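PA14 domain-containing protein (Clostridium clariflavum, PDB 6QDI) probably senses plant biomass outside the cell, binding calcium and sugar through tandem PA14 domains of a membrane-bound RsgI-type anti-sigma factor. Local coordinates at residues 51-56 and 104-109; 211-216 and 247-252. One frame throughout, in Å; residues are numbered along the deposited sequence.

Contact 1: 51-56 and 104-109; sequences GKIRPL and YDIKLE
Lys-52 and Asp-105 run side by side and point the same way, a salt bridge joining their ends: Lys-52 NZ lies 2.7 Å from Asp-105 OD1. The lysine chain bends at chi2 (-76°), turning CD back over the neighbouring strand, where it sits 3.5 Å from the same OD1. The ammonium meets this oxygen from above the carboxylate plane, 40° out of it. OD1 also accepts a hydrogen bond from a water, which gives its other hydrogen to the carbonyl O of Gly-51, 2.8 Å away. That carbonyl is gripped twice, since Ile-106 N donates to Gly-51 O as well, at 3.0 Å and from above the carbonyl plane. OD2 of Asp-105 is satisfied by Asn-77 ND2, so both carboxylate oxygens have partners.

The backbone ladder is antiparallel. Gly-51 N returns a bond to Ile-106 O, while Ile-53 and Tyr-104 form a reciprocal pair in which Ile-53 N reaches Tyr-104 O at 2.8 Å. Between these two hydrogen-bonded pairs, Lys-52 CA brings a CA-H...O contact to Tyr-104 O, giving that carbonyl a second, weaker partner.

Ile-53, Tyr-104 and Ile-106 share the apolar face. Ile-53 CG2 touches Tyr-104 CB at 4.0 Å and also packs on Ile-106 CB; beyond the end of the strand, Pro-55 CD meets the edge of the Tyr-104 ring at CD2, 3.8 Å away and near the ring plane. The hydroxyl of Tyr-104 is bonded to Glu-99 N.

The chemistry thus divides by face: an ion pair and a bridging water reinforce the polar side of this strand pair, while Ile-53 and Pro-55 pack on Phe-63 and Tyr-61 of the second sheet of the PA14 domain.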
loop_
_atom_site.group_PDB
_atom_site.type_symbol
_atom_site.label_atom_id
_atom_site.label_comp_id
_atom_site.label_asym_id
_atom_site.label_seq_id
_atom_site.Cartn_x
_atom_site.Cartn_y
_atom_site.Cartn_z
ATOM N N GLY A 51 6.628 15.963 -7.386
ATOM C CA GLY A 51 7.113 16.753 -8.497
ATOM C C GLY A 51 7.460 18.130 -7.995
ATOM O O GLY A 51 7.934 18.311 -6.861
ATOM N N LYS A 52 7.245 19.123 -8.857
ATOM C CA LYS A 52 7.535 20.528 -8.541
ATOM C C LYS A 52 6.303 21.374 -8.754
ATOM O O LYS A 52 5.439 21.018 -9.565
ATOM C CB LYS A 52 8.636 21.066 -9.425
ATOM C CG LYS A 52 9.895 20.250 -9.428
ATOM C CD LYS A 52 10.725 20.442 -8.192
ATOM C CE LYS A 52 12.168 19.942 -8.451
ATOM N NZ LYS A 52 13.023 20.106 -7.262
ATOM N N ILE A 53 6.253 22.465 -8.003
ATOM C CA ILE A 53 5.185 23.471 -8.110
ATOM C C ILE A 53 5.814 24.842 -8.342
ATOM O O ILE A 53 6.829 25.159 -7.723
ATOM C CB ILE A 53 4.251 23.449 -6.881
ATOM C CG1 ILE A 53 3.071 24.394 -7.055
ATOM C CG2 ILE A 53 4.992 23.755 -5.614
ATOM C CD1 ILE A 53 2.002 24.200 -5.996
ATOM N N ARG A 54 5.187 25.611 -9.242
ATOM C CA ARG A 54 5.684 26.931 -9.659
ATOM C C ARG A 54 4.622 27.987 -9.391
ATOM O O ARG A 54 3.692 28.113 -10.179
ATOM C CB ARG A 54 6.015 26.943 -11.158
ATOM C CG ARG A 54 6.414 28.319 -11.685
ATOM C CD ARG A 54 6.754 28.272 -13.159
ATOM N NE ARG A 54 5.623 27.911 -13.997
ATOM C CZ ARG A 54 4.414 28.457 -13.936
ATOM N NH1 ARG A 54 4.090 29.322 -12.969
ATOM N NH2 ARG A 54 3.489 28.057 -14.796
ATOM N N PRO A 55 4.752 28.775 -8.315
ATOM C CA PRO A 55 3.792 29.848 -8.104
ATOM C C PRO A 55 4.053 31.022 -9.037
ATOM O O PRO A 55 5.185 31.238 -9.460
ATOM C CB PRO A 55 4.060 30.291 -6.672
ATOM C CG PRO A 55 5.506 29.964 -6.471
ATOM C CD PRO A 55 5.762 28.715 -7.253
ATOM N N LEU A 56 3.004 31.783 -9.296
ATOM C CA LEU A 56 3.103 32.928 -10.173
ATOM C C LEU A 56 3.578 34.175 -9.422
ATOM O O LEU A 56 4.072 35.097 -10.074
ATOM C CB LEU A 56 1.747 33.234 -10.853
ATOM C CG LEU A 56 1.380 32.449 -12.106
ATOM C CD1 LEU A 56 1.284 30.969 -11.831
ATOM C CD2 LEU A 56 0.089 32.959 -12.717
ATOM N N TYR A 104 9.496 24.680 -6.692
ATOM C CA TYR A 104 9.572 24.113 -5.368
ATOM C C TYR A 104 9.168 22.657 -5.380
ATOM O O TYR A 104 8.286 22.254 -6.114
ATOM C CB TYR A 104 8.648 24.842 -4.427
ATOM C CG TYR A 104 9.033 26.287 -4.201
ATOM C CD1 TYR A 104 9.963 26.626 -3.209
ATOM C CD2 TYR A 104 8.462 27.319 -4.922
ATOM C CE1 TYR A 104 10.337 27.934 -2.966
ATOM C CE2 TYR A 104 8.812 28.641 -4.676
ATOM C CZ TYR A 104 9.747 28.945 -3.692
ATOM O OH TYR A 104 10.101 30.265 -3.459
ATOM N N ASP A 105 9.797 21.859 -4.528
ATOM C CA ASP A 105 9.347 20.507 -4.336
ATOM C C ASP A 105 7.916 20.492 -3.790
ATOM O O ASP A 105 7.541 21.344 -2.978
ATOM C CB ASP A 105 10.255 19.800 -3.359
ATOM C CG ASP A 105 11.634 19.560 -3.942
ATOM O OD1 ASP A 105 11.704 19.129 -5.111
ATOM O OD2 ASP A 105 12.597 19.757 -3.235
ATOM N N ILE A 106 7.164 19.492 -4.217
ATOM C CA ILE A 106 5.847 19.221 -3.672
ATOM C C ILE A 106 5.771 17.700 -3.509
ATOM O O ILE A 106 6.126 16.941 -4.412
ATOM C CB ILE A 106 4.674 19.792 -4.525
ATOM C CG1 ILE A 106 3.328 19.383 -3.932
ATOM C CG2 ILE A 106 4.794 19.400 -5.983
ATOM C CD1 ILE A 106 2.180 20.188 -4.504
ATOM N N LYS A 107 5.244 17.277 -2.355
ATOM C CA LYS A 107 4.927 15.874 -2.079
ATOM C C LYS A 107 3.609 15.832 -1.357
ATOM O O LYS A 107 3.431 16.568 -0.360
ATOM C CB LYS A 107 6.038 15.228 -1.241
ATOM C CG LYS A 107 5.724 13.787 -0.867
ATOM C CD LYS A 107 6.891 13.054 -0.213
ATOM C CE LYS A 107 7.446 13.708 1.015
ATOM N NZ LYS A 107 8.542 12.896 1.613
ATOM N N LEU A 108 2.675 15.022 -1.818
ATOM C CA LEU A 108 1.384 14.890 -1.174
ATOM C C LEU A 108 1.138 13.390 -1.034
ATOM O O LEU A 108 1.099 12.677 -2.032
ATOM C CB LEU A 108 0.287 15.559 -1.987
ATOM C CG LEU A 108 -1.075 15.776 -1.272
ATOM C CD1 LEU A 108 -1.907 16.807 -2.012
ATOM C CD2 LEU A 108 -1.925 14.548 -1.104
ATOM N N GLU A 109 0.961 12.944 0.213
ATOM C CA GLU A 109 0.621 11.565 0.510
ATOM C C GLU A 109 -0.836 11.494 0.982
ATOM O O GLU A 109 -1.306 12.394 1.680
ATOM C CB GLU A 109 1.575 11.014 1.563
ATOM C CG GLU A 109 2.967 10.814 1.017
ATOM C CD GLU A 109 4.040 10.441 2.013
ATOM O OE1 GLU A 109 3.761 10.362 3.223
ATOM O OE2 GLU A 109 5.160 10.146 1.545
HETATM O O HOH W 1 10.139 17.019 -5.660
#

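Contact 2: 211-216 and 247-252; sequences DGDYVF and TEAISL
Leu-252 CD1 rests 3.7 Å from Tyr-214 CD1, its approach to the ring oblique and the two side chains slanting across one another. On the same face Ile-250 CD1 comes up to the edge of the Phe-216 ring, a looser touch at 4.4 Å from CE2. Trp-277 meets the Tyr-214 ring, whose hydroxyl is bonded to Tyr-210 O, and Leu-233 packs on Ile-250.

Outward from this centre runs the backbone ladder, with reciprocal bonds joining Gly-212 to Leu-252 and Tyr-214 to Ile-250. At Phe-216 the pattern changes. Its N donates to a side chain, Thr-247 OG1, at 3.0 Å and nearly straight (171°), while its O accepts from Thr-247 N. With OG1 placed between the backbone N and carbonyl carbon (chi1 67°), the hydroxyl can take that N-H and pass its own hydrogen to Glu-248 O, 2.8 Å away.

Val-215 CG2 lies against Ala-249, and at the polar edge the Asp-213 carboxylate makes van der Waals contact through OD1 with Ser-251 CB, 3.4 Å away.

This is an antiparallel strand pairing in the beta-sandwich of a PA14 domain, with a threonine hydroxyl, in place of a backbone carbonyl, receiving the N-H of Phe-216.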
loop_
_atom_site.group_PDB
_atom_site.type_symbol
_atom_site.label_atom_id
_atom_site.label_comp_id
_atom_site.label_asym_id
_atom_site.label_seq_id
_atom_site.Cartn_x
_atom_site.Cartn_y
_atom_site.Cartn_z
ATOM N N ASP A 211 21.096 -20.920 -3.838
ATOM C CA ASP A 211 21.510 -21.799 -2.780
ATOM C C ASP A 211 21.949 -20.985 -1.525
ATOM O O ASP A 211 22.750 -20.073 -1.630
ATOM C CB ASP A 211 22.761 -22.616 -3.180
ATOM C CG ASP A 211 22.584 -23.684 -4.169
ATOM O OD1 ASP A 211 21.471 -23.970 -4.638
ATOM O OD2 ASP A 211 23.629 -24.301 -4.481
ATOM N N GLY A 212 21.443 -21.381 -0.368
ATOM C CA GLY A 212 21.906 -20.833 0.917
ATOM C C GLY A 212 20.809 -20.892 1.954
ATOM O O GLY A 212 19.836 -21.613 1.800
ATOM N N ASP A 213 21.004 -20.163 3.049
ATOM C CA ASP A 213 20.130 -20.172 4.201
ATOM C C ASP A 213 19.125 -19.026 4.148
ATOM O O ASP A 213 19.490 -17.893 3.831
ATOM C CB ASP A 213 20.918 -20.059 5.511
ATOM C CG ASP A 213 21.513 -21.379 6.003
ATOM O OD1 ASP A 213 21.668 -22.353 5.251
ATOM O OD2 ASP A 213 21.816 -21.457 7.198
ATOM N N TYR A 214 17.871 -19.372 4.446
ATOM C CA TYR A 214 16.753 -18.433 4.416
ATOM C C TYR A 214 16.062 -18.398 5.763
ATOM O O TYR A 214 15.969 -19.394 6.453
ATOM C CB TYR A 214 15.750 -18.823 3.345
ATOM C CG TYR A 214 16.259 -18.696 1.934
ATOM C CD1 TYR A 214 17.179 -19.608 1.413
ATOM C CD2 TYR A 214 15.790 -17.713 1.083
ATOM C CE1 TYR A 214 17.645 -19.487 0.118
ATOM C CE2 TYR A 214 16.216 -17.597 -0.202
ATOM C CZ TYR A 214 17.155 -18.494 -0.708
ATOM O OH TYR A 214 17.594 -18.349 -2.008
ATOM N N VAL A 215 15.498 -17.237 6.076
ATOM C CA VAL A 215 14.565 -17.068 7.201
ATOM C C VAL A 215 13.299 -16.428 6.635
ATOM O O VAL A 215 13.387 -15.487 5.882
ATOM C CB VAL A 215 15.191 -16.159 8.296
ATOM C CG1 VAL A 215 14.175 -15.818 9.366
ATOM C CG2 VAL A 215 16.394 -16.872 8.928
ATOM N N PHE A 216 12.148 -16.950 7.053
ATOM C CA PHE A 216 10.862 -16.343 6.703
ATOM C C PHE A 216 10.319 -15.556 7.892
ATOM O O PHE A 216 10.400 -16.005 9.042
ATOM C CB PHE A 216 9.858 -17.411 6.293
ATOM C CG PHE A 216 10.277 -18.155 5.087
ATOM C CD1 PHE A 216 9.972 -17.662 3.830
ATOM C CD2 PHE A 216 10.935 -19.344 5.163
ATOM C CE1 PHE A 216 10.338 -18.333 2.678
ATOM C CE2 PHE A 216 11.329 -20.012 4.022
ATOM C CZ PHE A 216 11.041 -19.494 2.768
ATOM N N THR A 247 10.788 -17.829 11.252
ATOM C CA THR A 247 11.298 -19.197 11.288
ATOM C C THR A 247 12.746 -19.194 11.783
ATOM O O THR A 247 13.414 -18.167 11.787
ATOM C CB THR A 247 11.213 -19.880 9.908
ATOM O OG1 THR A 247 12.095 -19.249 8.980
ATOM C CG2 THR A 247 9.791 -19.833 9.363
ATOM N N GLU A 248 13.239 -20.381 12.092
ATOM C CA GLU A 248 14.669 -20.607 12.146
ATOM C C GLU A 248 15.239 -20.515 10.728
ATOM O O GLU A 248 14.509 -20.528 9.741
ATOM C CB GLU A 248 14.966 -21.988 12.745
ATOM C CG GLU A 248 14.431 -22.155 14.142
ATOM C CD GLU A 248 15.007 -21.122 15.051
ATOM O OE1 GLU A 248 16.249 -21.084 15.190
ATOM O OE2 GLU A 248 14.232 -20.325 15.615
ATOM N N ALA A 249 16.556 -20.414 10.616
ATOM C CA ALA A 249 17.211 -20.507 9.313
ATOM C C ALA A 249 17.036 -21.894 8.718
ATOM O O ALA A 249 17.103 -22.919 9.448
ATOM C CB ALA A 249 18.679 -20.173 9.425
ATOM N N ILE A 250 16.809 -21.944 7.409
ATOM C CA ILE A 250 16.585 -23.176 6.698
ATOM C C ILE A 250 17.509 -23.156 5.481
ATOM O O ILE A 250 17.522 -22.184 4.719
ATOM C CB ILE A 250 15.119 -23.300 6.238
ATOM C CG1 ILE A 250 14.147 -23.172 7.426
ATOM C CG2 ILE A 250 14.949 -24.628 5.505
ATOM C CD1 ILE A 250 12.703 -22.994 7.018
ATOM N N SER A 251 18.289 -24.226 5.343
ATOM C CA SER A 251 19.170 -24.391 4.184
ATOM C C SER A 251 18.374 -24.881 2.981
ATOM O O SER A 251 17.709 -25.926 3.062
ATOM C CB SER A 251 20.291 -25.369 4.496
ATOM O OG SER A 251 21.097 -25.598 3.368
ATOM N N LEU A 252 18.436 -24.126 1.891
ATOM C CA LEU A 252 17.616 -24.406 0.711
ATOM C C LEU A 252 18.505 -24.347 -0.522
ATOM O O LEU A 252 19.602 -23.759 -0.527
ATOM C CB LEU A 252 16.476 -23.388 0.614
ATOM C CG LEU A 252 15.469 -23.411 1.765
ATOM C CD1 LEU A 252 14.536 -22.207 1.679
ATOM C CD2 LEU A 252 14.699 -24.720 1.813
#

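How the contacts relate
Contact 1 comes first along the chain and closes before contact 2 opens; each falls in its own PA14 domain, the first and the second of the tandem. Their centres are about 45 Å apart, on opposite sides of the chain's centre, and their nearest atoms about 27 Å, so neither touches the other. They share no sheet. Contact 1 joins strands 44-53 and 104-113 in a sheet of the first domain, whereas contact 2 joins strands 212-220 and 242-252 in the second. Both lie away from the calcium sites. The contacts thus sample different, non-equivalent sheets of two similar domains that follow one another in the chain and probably serve in biomass sensing.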